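Local coordinates for protein putative polyketide synthase (Streptomyces coelicolor, PDB 1U0M) that catalyses the condensation of five malonyl-CoA units into a pentaketide and its Claisen and aldol cyclisation to 1,3,6,8-tetrahydroxynaphthalene, a melanin precursor, working as a homodimer, at residues Asn77-Glu81 with Ser113-Met118; Thr104-Val108 with Glu165-Leu169; Cys179-Asp184 with Thr237-Phe241. The contacts are given in a common frame with arbitrary orientation. Residue numbers count along the deposited sequence, not the author numbering.

Interaction 1 (Asn77-Glu81 with Ser113-Met118)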
loop_
_atom_site.group_PDB
_atom_site.type_symbol
_atom_site.label_atom_id
_atom_site.label_comp_id
_atom_site.label_asym_id
_atom_site.label_seq_id
_atom_site.Cartn_x
_atom_site.Cartn_y
_atom_site.Cartn_z
ATOM N N ASN A 77 -13.777 -5.586 10.963
ATOM C CA ASN A 77 -12.651 -4.671 10.842
ATOM C C ASN A 77 -12.332 -3.971 12.170
ATOM O O ASN A 77 -11.186 -3.578 12.413
ATOM C CB ASN A 77 -12.916 -3.646 9.741
ATOM C CG ASN A 77 -11.645 -3.176 9.082
ATOM O OD1 ASN A 77 -10.984 -3.936 8.374
ATOM N ND2 ASN A 77 -11.278 -1.923 9.325
ATOM N N LYS A 78 -13.347 -3.809 13.020
ATOM C CA LYS A 78 -13.139 -3.207 14.335
ATOM C C LYS A 78 -12.262 -4.194 15.113
ATOM O O LYS A 78 -11.286 -3.807 15.753
ATOM C CB LYS A 78 -14.470 -3.011 15.073
ATOM C CG LYS A 78 -14.874 -1.554 15.290
ATOM C CD LYS A 78 -15.533 -0.972 14.060
ATOM C CE LYS A 78 -17.019 -1.265 14.054
ATOM N NZ LYS A 78 -17.767 -0.425 15.036
ATOM N N VAL A 79 -12.601 -5.480 15.048
ATOM C CA VAL A 79 -11.793 -6.481 15.743
ATOM C C VAL A 79 -10.355 -6.426 15.228
ATOM O O VAL A 79 -9.404 -6.558 16.002
ATOM C CB VAL A 79 -12.313 -7.887 15.514
ATOM C CG1 VAL A 79 -11.430 -8.883 16.247
ATOM C CG2 VAL A 79 -13.757 -7.976 15.965
ATOM N N TYR A 80 -10.210 -6.216 13.920
ATOM C CA TYR A 80 -8.900 -6.143 13.298
ATOM C C TYR A 80 -8.024 -5.083 13.939
ATOM O O TYR A 80 -6.919 -5.397 14.363
ATOM C CB TYR A 80 -9.035 -5.911 11.779
ATOM C CG TYR A 80 -7.724 -5.604 11.069
ATOM C CD1 TYR A 80 -7.362 -4.289 10.772
ATOM C CD2 TYR A 80 -6.816 -6.618 10.762
ATOM C CE1 TYR A 80 -6.127 -3.992 10.195
ATOM C CE2 TYR A 80 -5.576 -6.331 10.187
ATOM C CZ TYR A 80 -5.238 -5.015 9.907
ATOM O OH TYR A 80 -4.007 -4.719 9.351
ATOM N N GLU A 81 -8.498 -3.838 14.045
ATOM C CA GLU A 81 -7.654 -2.803 14.645
ATOM C C GLU A 81 -7.426 -2.968 16.137
ATOM O O GLU A 81 -6.342 -2.672 16.628
ATOM C CB GLU A 81 -8.169 -1.381 14.348
ATOM C CG GLU A 81 -9.548 -1.028 14.838
ATOM C CD GLU A 81 -9.797 0.484 14.828
ATOM O OE1 GLU A 81 -10.975 0.905 14.932
ATOM O OE2 GLU A 81 -8.816 1.254 14.731
ATOM N N SER A 113 -0.279 -5.833 5.407
ATOM C CA SER A 113 -1.452 -6.562 5.857
ATOM C C SER A 113 -2.532 -6.504 4.796
ATOM O O SER A 113 -2.789 -5.447 4.225
ATOM C CB SER A 113 -1.993 -5.953 7.143
ATOM O OG SER A 113 -3.274 -6.485 7.426
ATOM N N CYS A 114 -3.166 -7.635 4.527
ATOM C CA CYS A 114 -4.234 -7.677 3.531
ATOM C C CYS A 114 -5.494 -8.245 4.156
ATOM O O CYS A 114 -6.491 -8.483 3.476
ATOM C CB CYS A 114 -3.815 -8.542 2.343
ATOM S SG CYS A 114 -3.564 -10.274 2.732
ATOM N N THR A 115 -5.456 -8.437 5.469
ATOM C CA THR A 115 -6.580 -9.026 6.185
ATOM C C THR A 115 -7.553 -8.055 6.826
ATOM O O THR A 115 -8.479 -8.454 7.517
ATOM C CB THR A 115 -6.060 -9.975 7.235
ATOM O OG1 THR A 115 -4.929 -9.373 7.871
ATOM C CG2 THR A 115 -5.644 -11.294 6.577
ATOM N N GLY A 116 -7.344 -6.779 6.582
ATOM C CA GLY A 116 -8.226 -5.783 7.129
ATOM C C GLY A 116 -7.856 -4.484 6.465
ATOM O O GLY A 116 -6.840 -4.395 5.782
ATOM N N PHE A 117 -8.665 -3.462 6.663
ATOM C CA PHE A 117 -8.354 -2.204 6.048
ATOM C C PHE A 117 -8.594 -1.003 6.921
ATOM O O PHE A 117 -9.673 -0.821 7.474
ATOM C CB PHE A 117 -9.131 -2.049 4.744
ATOM C CG PHE A 117 -8.758 -0.834 3.984
ATOM C CD1 PHE A 117 -9.434 0.361 4.187
ATOM C CD2 PHE A 117 -7.679 -0.862 3.099
ATOM C CE1 PHE A 117 -9.043 1.508 3.518
ATOM C CE2 PHE A 117 -7.281 0.288 2.425
ATOM C CZ PHE A 117 -7.959 1.468 2.631
ATOM N N MET A 118 -7.568 -0.179 7.048
ATOM C CA MET A 118 -7.698 1.030 7.823
ATOM C C MET A 118 -6.859 2.168 7.243
ATOM O O MET A 118 -5.765 1.957 6.706
ATOM C CB MET A 118 -7.370 0.768 9.306
ATOM C CG MET A 118 -6.152 -0.097 9.604
ATOM S SD MET A 118 -5.958 -0.517 11.401
ATOM C CE MET A 118 -5.799 1.152 12.109
HETATM O O HOH W 1 -11.044 -6.973 8.672
#
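Residues Asn77-Glu81 form one turn of helix 73-99, closed by the bond from Glu81 N to Asn77 O (3.2 Å), whereas Ser113-Met118 is an irregular loop that leaves strand 108-112 and passes close to the helix. The backbones come nearest at Asn77 and Gly116, whose CA atoms are 5.9 Å apart, and diverge to 7.8 Å between the CA atoms of Glu81 and Met118. Asn77 clasps the loop with both ends of its amide: Phe117 N donates to Asn77 OD1 (2.9 Å) and Asn77 ND2 donates to Phe117 O (2.7 Å), so the amide engages both backbone groups of Phe117, as in a hydrogen-bonded antiparallel pair. The water O donates to Asn77 OD1 (3.1 Å) and to Thr115 O (3.2 Å). Beside this clasp the Tyr80 ring faces Gly116, whose CA stands 3.8 Å from the ring centroid, 4° off its normal, in a CH-pi contact. A CB on residue 116 would collide with Tyr80 CG, so the close approach depends on glycine. Tyr80 OH and Ser113 OG share a hydrogen bond of 2.7 Å, and Met118 SD makes an oblique Met-aromatic contact, 3.7 Å from Tyr80 CE1, while also resting 3.8 Å from Glu81 CB. Thr115 OG1 turns to Glu174 and Phe175, its side chain about 9 Å from that of Cys146, the probable catalytic cysteine, and the Phe117 ring stacks on Phe239 of the second subunit. Polar bonds at Asn77, with the ring and hydroxyl of Tyr80, thus join the helix to a loop that meets the second subunit.

Interaction 2 (Thr104-Val108 with Glu165-Leu169)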
loop_
_atom_site.group_PDB
_atom_site.type_symbol
_atom_site.label_atom_id
_atom_site.label_comp_id
_atom_site.label_asym_id
_atom_site.label_seq_id
_atom_site.Cartn_x
_atom_site.Cartn_y
_atom_site.Cartn_z
ATOM N N THR A 104 13.746 4.899 17.786
ATOM C CA THR A 104 14.338 6.015 17.070
ATOM C C THR A 104 15.462 5.753 16.073
ATOM O O THR A 104 16.009 6.692 15.505
ATOM C CB THR A 104 14.824 7.077 18.062
ATOM O OG1 THR A 104 13.892 7.172 19.147
ATOM C CG2 THR A 104 14.923 8.429 17.376
ATOM N N ASP A 105 15.825 4.503 15.841
ATOM C CA ASP A 105 16.891 4.258 14.882
ATOM C C ASP A 105 16.349 3.813 13.531
ATOM O O ASP A 105 17.110 3.539 12.600
ATOM C CB ASP A 105 17.873 3.222 15.434
ATOM C CG ASP A 105 18.955 3.853 16.293
ATOM O OD1 ASP A 105 20.059 4.106 15.764
ATOM O OD2 ASP A 105 18.695 4.111 17.488
ATOM N N ILE A 106 15.024 3.764 13.430
ATOM C CA ILE A 106 14.353 3.347 12.205
ATOM C C ILE A 106 13.942 4.565 11.385
ATOM O O ILE A 106 13.290 5.477 11.894
ATOM C CB ILE A 106 13.094 2.509 12.535
ATOM C CG1 ILE A 106 13.462 1.367 13.493
ATOM C CG2 ILE A 106 12.471 1.968 11.246
ATOM C CD1 ILE A 106 14.432 0.352 12.915
ATOM N N ASP A 107 14.321 4.577 10.113
ATOM C CA ASP A 107 13.989 5.695 9.240
ATOM C C ASP A 107 12.705 5.450 8.456
ATOM O O ASP A 107 12.061 6.391 8.004
ATOM C CB ASP A 107 15.127 5.966 8.247
ATOM C CG ASP A 107 16.461 6.222 8.931
ATOM O OD1 ASP A 107 17.167 5.240 9.251
ATOM O OD2 ASP A 107 16.806 7.407 9.152
ATOM N N VAL A 108 12.333 4.185 8.295
ATOM C CA VAL A 108 11.139 3.851 7.537
ATOM C C VAL A 108 10.429 2.613 8.063
ATOM O O VAL A 108 11.061 1.588 8.323
ATOM C CB VAL A 108 11.493 3.603 6.054
ATOM C CG1 VAL A 108 12.498 2.473 5.953
ATOM C CG2 VAL A 108 10.242 3.257 5.257
ATOM N N GLU A 165 23.116 4.236 5.734
ATOM C CA GLU A 165 23.092 4.175 7.185
ATOM C C GLU A 165 21.663 4.103 7.721
ATOM O O GLU A 165 21.425 4.356 8.903
ATOM C CB GLU A 165 23.816 5.395 7.762
ATOM C CG GLU A 165 25.299 5.491 7.389
ATOM C CD GLU A 165 26.185 4.559 8.207
ATOM O OE1 GLU A 165 26.741 3.594 7.633
ATOM O OE2 GLU A 165 26.320 4.796 9.429
ATOM N N ALA A 166 20.720 3.739 6.850
ATOM C CA ALA A 166 19.308 3.652 7.220
ATOM C C ALA A 166 18.838 2.293 7.733
ATOM O O ALA A 166 19.222 1.244 7.209
ATOM C CB ALA A 166 18.446 4.072 6.043
ATOM N N ASN A 167 17.991 2.330 8.760
ATOM C CA ASN A 167 17.417 1.128 9.359
ATOM C C ASN A 167 15.913 1.103 9.109
ATOM O O ASN A 167 15.204 2.048 9.457
ATOM C CB ASN A 167 17.654 1.111 10.866
ATOM C CG ASN A 167 19.067 0.730 11.233
ATOM O OD1 ASN A 167 19.418 0.706 12.410
ATOM N ND2 ASN A 167 19.885 0.421 10.234
ATOM N N ALA A 168 15.426 0.016 8.522
ATOM C CA ALA A 168 14.002 -0.115 8.239
ATOM C C ALA A 168 13.334 -1.136 9.152
ATOM O O ALA A 168 13.951 -2.111 9.572
ATOM C CB ALA A 168 13.799 -0.506 6.781
ATOM N N LEU A 169 12.069 -0.896 9.469
ATOM C CA LEU A 169 11.313 -1.807 10.311
ATOM C C LEU A 169 10.195 -2.451 9.509
ATOM O O LEU A 169 9.287 -1.772 9.029
ATOM C CB LEU A 169 10.707 -1.075 11.509
ATOM C CG LEU A 169 9.820 -1.970 12.395
ATOM C CD1 LEU A 169 10.649 -3.113 12.974
ATOM C CD2 LEU A 169 9.186 -1.145 13.507
#
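Asn167 (chi1 m) directs its CB toward the 104-108 segment, where it meets Asp105 O at 3.0 Å and Ile106 CD1 at 3.9 Å. Its amide folds back along its own chain, ND2 giving a weak bond of 3.2 Å to Ala166 O. Asp107, also m at chi1, bends its carboxylate to the opposing backbone: Asn167 N donates to Asp107 OD1 (3.1 Å), while Asp107 N donates to Asn167 O (2.8 Å). One residue thereby offers both an acceptor and a donor to the peptide groups of Asn167. These bonds mark the point where two neighbouring parallel strands of the thiolase-fold central sheet, 108-112 and 167-175, come together; Val108 bridges Ala168, and Leu169 N donates to Val108 O (2.9 Å). Val108 (chi1 p) and Ala168 project from the same face, and Val108 CG1 lies 3.4 Å from Ala168 CB; there helix 148-162 packs with Phe159 against Val108 and Ala156 against Ala168. Ile106, m at both chi angles, places CG2 against Leu169 CB (3.5 Å) and N (3.4 Å). Phe132 touches the side chains of both Leu169 and Ile106. Beyond the pair, Asp107 is bonded through its backbone to Arg137, and Ala168 to Val205.

Interaction 3 (Cys179-Asp184 with Thr237-Phe241). With GOL (glycerol), chain D.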
loop_
_atom_site.group_PDB
_atom_site.type_symbol
_atom_site.label_atom_id
_atom_site.label_comp_id
_atom_site.label_asym_id
_atom_site.label_seq_id
_atom_site.Cartn_x
_atom_site.Cartn_y
_atom_site.Cartn_z
ATOM N N CYS A 179 -11.333 -12.947 7.694
ATOM C CA CYS A 179 -11.770 -12.916 6.313
ATOM C C CYS A 179 -12.555 -14.179 6.025
ATOM O O CYS A 179 -12.794 -14.514 4.883
ATOM C CB CYS A 179 -10.572 -12.784 5.369
ATOM S SG CYS A 179 -9.842 -11.117 5.360
ATOM N N TYR A 180 -12.964 -14.879 7.079
ATOM C CA TYR A 180 -13.760 -16.097 6.921
ATOM C C TYR A 180 -15.153 -15.691 6.441
ATOM O O TYR A 180 -15.797 -14.843 7.063
ATOM C CB TYR A 180 -13.874 -16.843 8.256
ATOM C CG TYR A 180 -14.875 -17.980 8.221
ATOM C CD1 TYR A 180 -14.688 -19.086 7.375
ATOM C CD2 TYR A 180 -16.035 -17.926 8.985
ATOM C CE1 TYR A 180 -15.646 -20.098 7.294
ATOM C CE2 TYR A 180 -16.992 -18.926 8.913
ATOM C CZ TYR A 180 -16.797 -20.006 8.065
ATOM O OH TYR A 180 -17.771 -20.967 7.972
ATOM N N GLN A 181 -15.615 -16.295 5.346
ATOM C CA GLN A 181 -16.928 -15.981 4.773
ATOM C C GLN A 181 -17.828 -17.207 4.668
ATOM O O GLN A 181 -17.764 -17.955 3.683
ATOM C CB GLN A 181 -16.775 -15.385 3.373
ATOM C CG GLN A 181 -15.774 -14.257 3.258
ATOM C CD GLN A 181 -16.263 -12.931 3.823
ATOM O OE1 GLN A 181 -15.490 -11.986 3.918
ATOM N NE2 GLN A 181 -17.540 -12.851 4.174
ATOM N N PRO A 182 -18.710 -17.409 5.660
ATOM C CA PRO A 182 -19.636 -18.549 5.687
ATOM C C PRO A 182 -20.309 -18.780 4.339
ATOM O O PRO A 182 -20.597 -19.921 3.959
ATOM C CB PRO A 182 -20.642 -18.147 6.756
ATOM C CG PRO A 182 -19.833 -17.331 7.681
ATOM C CD PRO A 182 -19.016 -16.475 6.758
ATOM N N THR A 183 -20.549 -17.687 3.626
ATOM C CA THR A 183 -21.191 -17.722 2.319
ATOM C C THR A 183 -20.399 -18.395 1.192
ATOM O O THR A 183 -20.996 -18.928 0.262
ATOM C CB THR A 183 -21.552 -16.297 1.856
ATOM O OG1 THR A 183 -20.368 -15.498 1.816
ATOM C CG2 THR A 183 -22.541 -15.659 2.813
ATOM N N ASP A 184 -19.068 -18.344 1.245
ATOM C CA ASP A 184 -18.242 -18.963 0.210
ATOM C C ASP A 184 -18.326 -20.489 0.378
ATOM O O ASP A 184 -17.774 -21.052 1.330
ATOM C CB ASP A 184 -16.791 -18.471 0.323
ATOM C CG ASP A 184 -16.627 -17.009 -0.110
ATOM O OD1 ASP A 184 -15.535 -16.424 0.074
ATOM O OD2 ASP A 184 -17.592 -16.440 -0.647
ATOM N N THR A 237 -19.722 -7.873 2.505
ATOM C CA THR A 237 -19.338 -8.791 3.576
ATOM C C THR A 237 -17.840 -8.747 3.849
ATOM O O THR A 237 -17.330 -9.376 4.784
ATOM C CB THR A 237 -19.731 -10.240 3.224
ATOM O OG1 THR A 237 -19.714 -10.396 1.807
ATOM C CG2 THR A 237 -21.119 -10.574 3.740
ATOM N N GLY A 238 -17.120 -8.010 3.017
ATOM C CA GLY A 238 -15.695 -7.898 3.220
ATOM C C GLY A 238 -14.891 -8.478 2.087
ATOM O O GLY A 238 -15.293 -8.404 0.928
ATOM N N PHE A 239 -13.756 -9.070 2.434
ATOM C CA PHE A 239 -12.874 -9.641 1.438
ATOM C C PHE A 239 -13.070 -11.138 1.278
ATOM O O PHE A 239 -12.934 -11.898 2.244
ATOM C CB PHE A 239 -11.412 -9.346 1.805
ATOM C CG PHE A 239 -11.108 -7.882 1.940
ATOM C CD1 PHE A 239 -11.753 -6.946 1.132
ATOM C CD2 PHE A 239 -10.164 -7.432 2.859
ATOM C CE1 PHE A 239 -11.463 -5.595 1.238
ATOM C CE2 PHE A 239 -9.867 -6.085 2.973
ATOM C CZ PHE A 239 -10.515 -5.160 2.163
ATOM N N HIS A 240 -13.400 -11.541 0.053
ATOM C CA HIS A 240 -13.593 -12.944 -0.289
ATOM C C HIS A 240 -12.372 -13.380 -1.106
ATOM O O HIS A 240 -12.133 -12.894 -2.210
ATOM C CB HIS A 240 -14.879 -13.140 -1.119
ATOM C CG HIS A 240 -16.140 -12.842 -0.369
ATOM N ND1 HIS A 240 -16.423 -11.594 0.150
ATOM C CD2 HIS A 240 -17.213 -13.620 -0.083
ATOM C CE1 HIS A 240 -17.617 -11.617 0.716
ATOM N NE2 HIS A 240 -18.117 -12.835 0.589
ATOM N N PHE A 241 -11.603 -14.296 -0.542
ATOM C CA PHE A 241 -10.395 -14.787 -1.173
ATOM C C PHE A 241 -10.652 -15.816 -2.277
ATOM O O PHE A 241 -11.356 -16.802 -2.069
ATOM C CB PHE A 241 -9.479 -15.396 -0.105
ATOM C CG PHE A 241 -8.102 -15.702 -0.599
ATOM C CD1 PHE A 241 -7.294 -14.686 -1.103
ATOM C CD2 PHE A 241 -7.607 -17.002 -0.569
ATOM C CE1 PHE A 241 -6.006 -14.960 -1.571
ATOM C CE2 PHE A 241 -6.312 -17.281 -1.040
ATOM C CZ PHE A 241 -5.520 -16.261 -1.536
HETATM C C1 GOL D . -14.188 -17.857 2.655
HETATM O O1 GOL D . -13.931 -18.126 4.040
HETATM C C2 GOL D . -12.916 -17.227 2.115
HETATM O O2 GOL D . -12.865 -17.549 0.715
HETATM C C3 GOL D . -12.984 -15.744 2.358
HETATM O O3 GOL D . -11.842 -15.010 1.921
#
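Glycerol, probably left by the crystallisation liquor, occupies a small polar cleft between the loop 179-184 and the strand 238-243. Gln181 N donates to its O1 (2.8 Å), its O2 donates to Asp184 OD1 (3.0 Å), and Phe241 N donates to its O3 (2.6 Å); a weak bond runs from the same O3 to Phe239 O (3.3 Å). The ligand thus bridges the two segments. A type I beta turn from Gln181 to Asp184, closed by Asp184 N to Gln181 O (2.8 Å), packs against one face and the edge of His240. Gln181 CG lies 3.8 Å from the centroid of the imidazole in a CH-pi contact, while at the ring edge Asp184 OD2 comes within 2.9 Å of His240 CD2. Cys179 SG approaches Phe239 CB at 4.3 Å; the Cys179 side chain is about 11 Å from that of Cys146, the probable catalytic cysteine, and about 4 Å from a bound polyethylene glycol, consistent with a nearby pocket. Strand 238-243 is one arm of a two-stranded antiparallel hairpin with 230-235, whose Tyr232 stacks on Phe239 and touches Cys179; Phe117 of the second subunit also stacks on Phe239. Helix 187-195 borders the cleft, contributing Asn193 to the glycerol and Ser189 beside Asp184.

Overall arrangement
From the N terminus, helix 73-99 provides the first half of interaction 1 and then leads to residues 104-108, the first half of interaction 2. Interaction 1 closes next, at 113-118 just beyond strand 108-112, and interaction 2 only at 165-169, where strand 167-175 begins; the two loops therefore cross. They grip strand 108-112 near its opposite ends, with centres 25 Å apart. Interaction 3 follows in series, linking the loop after strand 167-175 to the hairpin strand 238-243, and so the N-terminal to the C-terminal family region. It touches interaction 1, Thr115 O lying 3.7 Å from Cys179 SG, but is about 21 Å from interaction 2 between nearest atoms.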